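Local atomic coordinates of possible flavin reductase (Haemophilus somnus 129PT, PDB entry 2R0X), a protein that probably binds FMN and reduces flavin with NADPH, as a dimeric split-barrel member of the flavin reductase family. Residues A18-T23 and L68-L73; V22-E27 and T104-L109; G32-A37 and S79-F84. All coordinates share one frame; numbering follows the deposited sequence.

Interaction 1: A18-T23 and L68-L73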
# COMPACT_ATOMS: atom_id res chain seq x y z
N ALA A 18 -5.86 -2.33 -4.14
CA ALA A 18 -5.94 -1.81 -5.49
C ALA A 18 -4.91 -2.53 -6.33
O ALA A 18 -3.96 -3.12 -5.86
CB ALA A 18 -5.73 -0.31 -5.53
N VAL A 19 -5.13 -2.54 -7.64
CA VAL A 19 -4.28 -3.21 -8.60
C VAL A 19 -3.80 -2.19 -9.60
O VAL A 19 -4.55 -1.37 -10.10
CB VAL A 19 -5.04 -4.33 -9.33
CG1 VAL A 19 -4.10 -5.10 -10.25
CG2 VAL A 19 -5.70 -5.30 -8.35
N HIS A 20 -2.51 -2.22 -9.89
CA HIS A 20 -1.86 -1.26 -10.76
C HIS A 20 -1.00 -1.99 -11.78
O HIS A 20 -0.50 -3.11 -11.53
CB HIS A 20 -0.94 -0.34 -9.95
CG HIS A 20 -1.50 0.14 -8.69
ND1 HIS A 20 -2.22 1.30 -8.59
CD2 HIS A 20 -1.47 -0.44 -7.47
CE1 HIS A 20 -2.63 1.40 -7.34
NE2 HIS A 20 -2.19 0.35 -6.64
N ILE A 21 -0.77 -1.37 -12.94
CA ILE A 21 0.24 -1.82 -13.87
C ILE A 21 1.30 -0.71 -13.89
O ILE A 21 0.99 0.47 -14.18
CB ILE A 21 -0.30 -2.15 -15.25
CG1 ILE A 21 -1.20 -3.38 -15.16
CG2 ILE A 21 0.87 -2.41 -16.21
CD1 ILE A 21 -1.99 -3.68 -16.44
N VAL A 22 2.51 -1.05 -13.48
CA VAL A 22 3.61 -0.10 -13.32
C VAL A 22 4.48 -0.24 -14.54
O VAL A 22 4.97 -1.32 -14.83
CB VAL A 22 4.36 -0.39 -12.03
CG1 VAL A 22 5.59 0.55 -11.90
CG2 VAL A 22 3.40 -0.25 -10.81
N THR A 23 4.73 0.87 -15.25
CA THR A 23 5.43 0.80 -16.53
C THR A 23 6.59 1.79 -16.55
O THR A 23 6.68 2.72 -15.78
CB THR A 23 4.49 1.18 -17.67
OG1 THR A 23 4.08 2.51 -17.49
CG2 THR A 23 3.27 0.24 -17.73
N LEU A 68 8.79 6.01 -13.79
CA LEU A 68 7.76 4.99 -13.93
C LEU A 68 6.41 5.69 -13.96
O LEU A 68 6.25 6.80 -13.49
CB LEU A 68 7.85 3.93 -12.83
CG LEU A 68 7.70 4.31 -11.38
CD1 LEU A 68 6.26 4.58 -11.00
CD2 LEU A 68 8.22 3.17 -10.52
N MSE A 69 5.44 4.94 -14.46
CA MSE A 69 4.02 5.32 -14.42
C MSE A 69 3.27 4.29 -13.59
O MSE A 69 3.40 3.09 -13.86
CB MSE A 69 3.47 5.30 -15.84
CG MSE A 69 2.00 5.66 -15.96
SE MSE A 69 1.55 7.53 -15.92
CE MSE A 69 2.51 7.95 -17.57
N VAL A 70 2.49 4.75 -12.61
CA VAL A 70 1.56 3.87 -11.91
C VAL A 70 0.21 4.03 -12.60
O VAL A 70 -0.38 5.09 -12.58
CB VAL A 70 1.44 4.20 -10.42
CG1 VAL A 70 0.40 3.32 -9.74
CG2 VAL A 70 2.82 4.00 -9.74
N ASN A 71 -0.25 2.94 -13.23
CA ASN A 71 -1.56 2.91 -13.89
C ASN A 71 -2.54 2.09 -13.06
O ASN A 71 -2.46 0.85 -13.06
CB ASN A 71 -1.41 2.26 -15.28
CG ASN A 71 -0.45 3.00 -16.16
OD1 ASN A 71 -0.77 4.07 -16.70
ND2 ASN A 71 0.75 2.46 -16.33
N THR A 72 -3.35 2.78 -12.29
CA THR A 72 -4.30 2.11 -11.40
C THR A 72 -5.49 1.61 -12.21
O THR A 72 -5.99 2.35 -13.06
CB THR A 72 -4.74 3.08 -10.31
OG1 THR A 72 -3.60 3.61 -9.64
CG2 THR A 72 -5.69 2.38 -9.28
N LEU A 73 -5.88 0.36 -12.02
CA LEU A 73 -6.81 -0.31 -12.92
C LEU A 73 -8.27 -0.14 -12.51
O LEU A 73 -8.62 -0.14 -11.33
CB LEU A 73 -6.47 -1.79 -13.01
CG LEU A 73 -5.08 -2.16 -13.54
CD1 LEU A 73 -4.97 -3.63 -13.72
CD2 LEU A 73 -4.71 -1.40 -14.81
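Residues His20 to Thr23 pair with Met69 to Thr72 as adjacent antiparallel strands in the split-barrel sheet, close to the centre of the chain, and every residue that touches is buried. Just before the ladder, the carbonyl O of Val19 takes the N-H of Leu73 almost along its C=O axis (N to O 2.9 Å), while Val19 CG1, anti to the backbone N, meets Leu73 CD1. His20 and Thr72 form a non-hydrogen-bonded pair with side chains alongside each other. With CG beside its own backbone N (chi1 -43°), the imidazole brings His20 ND1 to within 2.9 Å of Thr72 OG1, which lies in the ring plane at its edge; either atom could be the donor. Val70 CG1 packs obliquely against the same ring, 3.5 Å from His20 ND1. On the other face Ile21 turns CD1 into the forked end of Leu73, 3.9 Å from CD2. Ile21 O is gripped twice by Asn71, by the backbone N and, at 2.9 Å, by side-chain ND2, one donor on each side of the carbonyl plane and neither on a lone pair. The ND2 bond, with OD1 accepting from Leu109 N and Asn115 ND2, holds the carboxamide in place. Val22 returns to the His20 face, where CG1 crosses Leu68 CD2 at 4.0 Å. Thr23 closes the ladder through paired N-H...O bonds with Met69 (a selenomethionine); its OG1 sits against Met69 CB at 3.3 Å but is hydrogen-bonded to Pro107 O. Strand 30-43 flanks the pair beyond 17-25, and strand 114-126 beyond 67-72. Helix 78-84 packs over the face of Ile21 through Leu80 and Phe84, and Leu15 of the second subunit reaches His20 on the other.

Interaction 2: V22-E27 and T104-L109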
# COMPACT_ATOMS: atom_id res chain seq x y z
N VAL A 22 2.51 -1.05 -13.48
CA VAL A 22 3.61 -0.10 -13.32
C VAL A 22 4.48 -0.24 -14.54
O VAL A 22 4.97 -1.32 -14.83
CB VAL A 22 4.36 -0.39 -12.03
CG1 VAL A 22 5.59 0.55 -11.90
CG2 VAL A 22 3.40 -0.25 -10.81
N THR A 23 4.73 0.87 -15.25
CA THR A 23 5.43 0.80 -16.53
C THR A 23 6.59 1.79 -16.55
O THR A 23 6.68 2.72 -15.78
CB THR A 23 4.49 1.18 -17.67
OG1 THR A 23 4.08 2.51 -17.49
CG2 THR A 23 3.27 0.24 -17.73
N THR A 24 7.48 1.56 -17.52
CA THR A 24 8.58 2.45 -17.82
C THR A 24 8.89 2.27 -19.31
O THR A 24 8.43 1.34 -19.97
CB THR A 24 9.81 2.22 -16.91
OG1 THR A 24 10.72 3.31 -17.04
CG2 THR A 24 10.53 0.91 -17.23
N SER A 25 9.73 3.18 -19.81
CA SER A 25 10.07 3.29 -21.23
C SER A 25 11.53 3.07 -21.48
O SER A 25 12.36 3.59 -20.73
CB SER A 25 9.86 4.72 -21.65
OG SER A 25 10.95 5.46 -21.13
N GLY A 26 11.85 2.51 -22.65
CA GLY A 26 13.19 2.08 -22.89
C GLY A 26 13.43 2.11 -24.38
O GLY A 26 12.52 2.39 -25.17
N GLU A 27 14.68 1.85 -24.72
CA GLU A 27 15.11 1.54 -26.07
C GLU A 27 14.78 0.08 -26.28
O GLU A 27 14.23 -0.29 -27.33
CB GLU A 27 16.60 1.79 -26.20
CG GLU A 27 17.14 1.84 -27.62
CD GLU A 27 18.41 2.66 -27.69
OE1 GLU A 27 18.47 3.68 -26.99
OE2 GLU A 27 19.35 2.30 -28.45
N THR A 104 7.17 11.69 -18.48
CA THR A 104 8.42 10.93 -18.40
C THR A 104 8.73 10.04 -19.60
O THR A 104 9.84 9.56 -19.73
CB THR A 104 8.50 10.07 -17.16
OG1 THR A 104 7.62 8.97 -17.29
CG2 THR A 104 8.27 10.86 -15.87
N GLY A 105 7.72 9.78 -20.43
CA GLY A 105 7.84 8.76 -21.44
C GLY A 105 7.42 7.37 -20.99
O GLY A 105 7.22 6.49 -21.84
N SER A 106 7.21 7.18 -19.68
CA SER A 106 6.67 5.92 -19.21
C SER A 106 5.27 5.73 -19.81
O SER A 106 4.47 6.69 -19.86
CB SER A 106 6.57 5.92 -17.68
OG SER A 106 7.84 6.09 -17.11
N PRO A 107 4.92 4.53 -20.27
CA PRO A 107 3.64 4.35 -20.95
C PRO A 107 2.43 4.56 -20.03
O PRO A 107 2.33 3.95 -18.96
CB PRO A 107 3.70 2.91 -21.43
CG PRO A 107 5.11 2.57 -21.47
CD PRO A 107 5.80 3.38 -20.45
N MSE A 108 1.53 5.44 -20.46
CA MSE A 108 0.28 5.73 -19.80
C MSE A 108 -0.81 4.86 -20.35
O MSE A 108 -1.11 4.91 -21.55
CB MSE A 108 -0.12 7.18 -20.00
CG MSE A 108 -1.20 7.63 -19.06
SE MSE A 108 -2.17 9.21 -19.53
CE MSE A 108 -3.76 8.41 -20.20
N LEU A 109 -1.44 4.06 -19.50
CA LEU A 109 -2.51 3.19 -19.90
C LEU A 109 -3.77 4.03 -20.10
O LEU A 109 -4.28 4.68 -19.19
CB LEU A 109 -2.77 2.17 -18.77
CG LEU A 109 -3.97 1.21 -18.97
CD1 LEU A 109 -3.84 0.44 -20.26
CD2 LEU A 109 -4.07 0.30 -17.79
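The end of strand 17-25 runs past the turn 104-107 at a steep angle, the touching parts 116° apart in direction, with Thr24 and Ser106 the nearest pair by CA, 4.2 Å apart. The turn is an ST turn: Thr104 OG1 accepts from Ser106 N at 3.0 Å, and the hydroxyl of Ser106 donates to the same oxygen. Asp117 OD1 is a further partner of this OG1, tying the turn to strand 114-126. Gly105, with a positive phi of 89°, carries the chain round the bend, and its carbonyl O lies 3.2 Å from Ser25 CB. Ser106 lays CB and OG alongside the Thr23-Thr24 backbone, OG 3.8 Å from Thr24 CA. Thr24 itself points away, its hydroxyl held by Val67 O and Asn65 ND2. The Pro107 ring packs against the strand backbone, its CD 3.4 Å from Thr24 O, and also touches Thr23 CB. A single hydrogen bond joins the two segments. Because Thr23 OG1 occupies the crowded position between backbone N and carbonyl carbon (chi1 63°), it faces the turn and donates to Pro107 O at 2.7 Å, in the carbonyl plane and on a lone pair.

Interaction 3: G32-A37 and S79-F84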
# COMPACT_ATOMS: atom_id res chain seq x y z
N GLY A 32 6.68 -3.31 -18.26
CA GLY A 32 5.77 -3.07 -17.13
C GLY A 32 5.49 -4.33 -16.37
O GLY A 32 5.84 -5.42 -16.80
N PHE A 33 4.81 -4.18 -15.24
CA PHE A 33 4.44 -5.29 -14.38
C PHE A 33 3.24 -4.92 -13.54
O PHE A 33 3.05 -3.78 -13.17
CB PHE A 33 5.62 -5.76 -13.49
CG PHE A 33 6.06 -4.75 -12.46
CD1 PHE A 33 6.93 -3.73 -12.79
CD2 PHE A 33 5.65 -4.81 -11.13
CE1 PHE A 33 7.37 -2.81 -11.87
CE2 PHE A 33 6.11 -3.85 -10.19
CZ PHE A 33 6.95 -2.86 -10.59
N THR A 34 2.46 -5.94 -13.19
CA THR A 34 1.33 -5.77 -12.27
C THR A 34 1.84 -5.67 -10.84
O THR A 34 2.67 -6.48 -10.42
CB THR A 34 0.34 -6.91 -12.43
OG1 THR A 34 -0.09 -6.93 -13.78
CG2 THR A 34 -0.88 -6.75 -11.52
N ALA A 35 1.30 -4.71 -10.09
CA ALA A 35 1.68 -4.52 -8.68
C ALA A 35 0.48 -4.22 -7.82
O ALA A 35 -0.43 -3.52 -8.23
CB ALA A 35 2.66 -3.35 -8.56
N SER A 36 0.54 -4.72 -6.60
CA SER A 36 -0.38 -4.29 -5.55
C SER A 36 0.31 -3.47 -4.45
O SER A 36 -0.36 -2.71 -3.72
CB SER A 36 -1.05 -5.50 -4.91
OG SER A 36 -0.09 -6.48 -4.55
N ALA A 37 1.63 -3.61 -4.31
CA ALA A 37 2.39 -2.98 -3.20
C ALA A 37 2.80 -1.57 -3.62
O ALA A 37 3.96 -1.31 -3.95
CB ALA A 37 3.56 -3.86 -2.81
N SER A 79 -8.27 -8.77 -16.92
CA SER A 79 -7.44 -9.56 -17.85
C SER A 79 -6.10 -8.88 -18.01
O SER A 79 -5.07 -9.54 -17.96
CB SER A 79 -8.14 -9.79 -19.21
OG SER A 79 -7.30 -10.43 -20.15
N LEU A 80 -6.10 -7.56 -18.14
CA LEU A 80 -4.84 -6.85 -18.31
C LEU A 80 -3.93 -7.06 -17.09
O LEU A 80 -2.71 -7.22 -17.22
CB LEU A 80 -5.10 -5.38 -18.61
CG LEU A 80 -3.94 -4.63 -19.22
CD1 LEU A 80 -3.62 -5.15 -20.63
CD2 LEU A 80 -4.34 -3.16 -19.25
N SER A 81 -4.52 -7.02 -15.90
CA SER A 81 -3.80 -7.32 -14.68
C SER A 81 -3.11 -8.68 -14.78
O SER A 81 -1.90 -8.84 -14.51
CB SER A 81 -4.77 -7.33 -13.51
OG SER A 81 -4.13 -7.75 -12.33
N ASN A 82 -3.85 -9.71 -15.18
CA ASN A 82 -3.26 -11.03 -15.33
C ASN A 82 -2.16 -11.04 -16.37
O ASN A 82 -1.12 -11.67 -16.17
CB ASN A 82 -4.35 -12.06 -15.68
CG ASN A 82 -5.28 -12.36 -14.52
OD1 ASN A 82 -5.03 -11.97 -13.38
ND2 ASN A 82 -6.35 -13.11 -14.80
N ILE A 83 -2.37 -10.40 -17.50
CA ILE A 83 -1.38 -10.39 -18.55
C ILE A 83 -0.05 -9.78 -18.09
O ILE A 83 1.03 -10.30 -18.40
CB ILE A 83 -1.97 -9.62 -19.77
CG1 ILE A 83 -3.00 -10.50 -20.48
CG2 ILE A 83 -0.86 -9.08 -20.71
CD1 ILE A 83 -3.92 -9.69 -21.39
N PHE A 84 -0.13 -8.69 -17.35
CA PHE A 84 1.06 -8.03 -16.84
C PHE A 84 1.69 -8.67 -15.58
O PHE A 84 2.71 -8.24 -15.11
CB PHE A 84 0.81 -6.53 -16.66
CG PHE A 84 1.04 -5.73 -17.91
CD1 PHE A 84 0.04 -5.55 -18.84
CD2 PHE A 84 2.28 -5.12 -18.10
CE1 PHE A 84 0.31 -4.81 -20.00
CE2 PHE A 84 2.50 -4.38 -19.24
CZ PHE A 84 1.48 -4.21 -20.17
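Thr34 places OG1 beside its backbone N (chi1 -58°) and CG2 anti to it, so that the hydroxyl and methyl both meet helix 78-84, while Phe84 swings its ring toward Gly32 (chi1 -86°). Thr34 OG1 donates to Ser81 O at 2.7 Å, in the carbonyl plane and on a lone pair. The backbone N-H of Thr34 reaches Phe84 O at 3.0 Å, but from well above that carbonyl plane. Thr34 thus holds two carbonyls of the helix segment, and its OG1 also presses against Phe84 CB at 3.0 Å. Thr34 CG2 meets Ser81 OG at 3.5 Å; that hydroxyl has its hydrogen bond with Tyr155 OH. At Gly32 the bare backbone lets the Phe84 ring in edge-on, CD2 3.7 Å from Gly32 C. The arrangement is a helix packed across strands of the split-barrel sheet, strand 32-35 and helix 79-84 running 117° apart. The helix also lies on strand 17-25, with Leu80 and Phe84 against Ile21 and Ser81 against Val19. Phe94 of helix 90-94 meets the Phe84 ring edge-to-face, whereas Phe33 turns away from helix 78-84 toward strand 46-53 and Phe62 of helix 59-65.

How the interactions relate
Strand 17-25 ties the three contacts together: it supplies one segment each to interactions 1 and 2, which share Val22 and Thr23, and it pairs with strand 30-43 of interaction 3 through the backbone bonds of Val22 with Phe33 and His20 with Ala35. The centre of interaction 1 lies about 3 Å from the chain centre, about 11 Å from that of interaction 2 and about 8 Å from that of interaction 3, with 14 Å between the latter two. Along the chain, interactions 1 and 3 alternate, and both segments of interaction 3 fall between those of interaction 2. Strands both consecutive and distant in sequence, a helix and a turn are thereby gathered round strand 17-25.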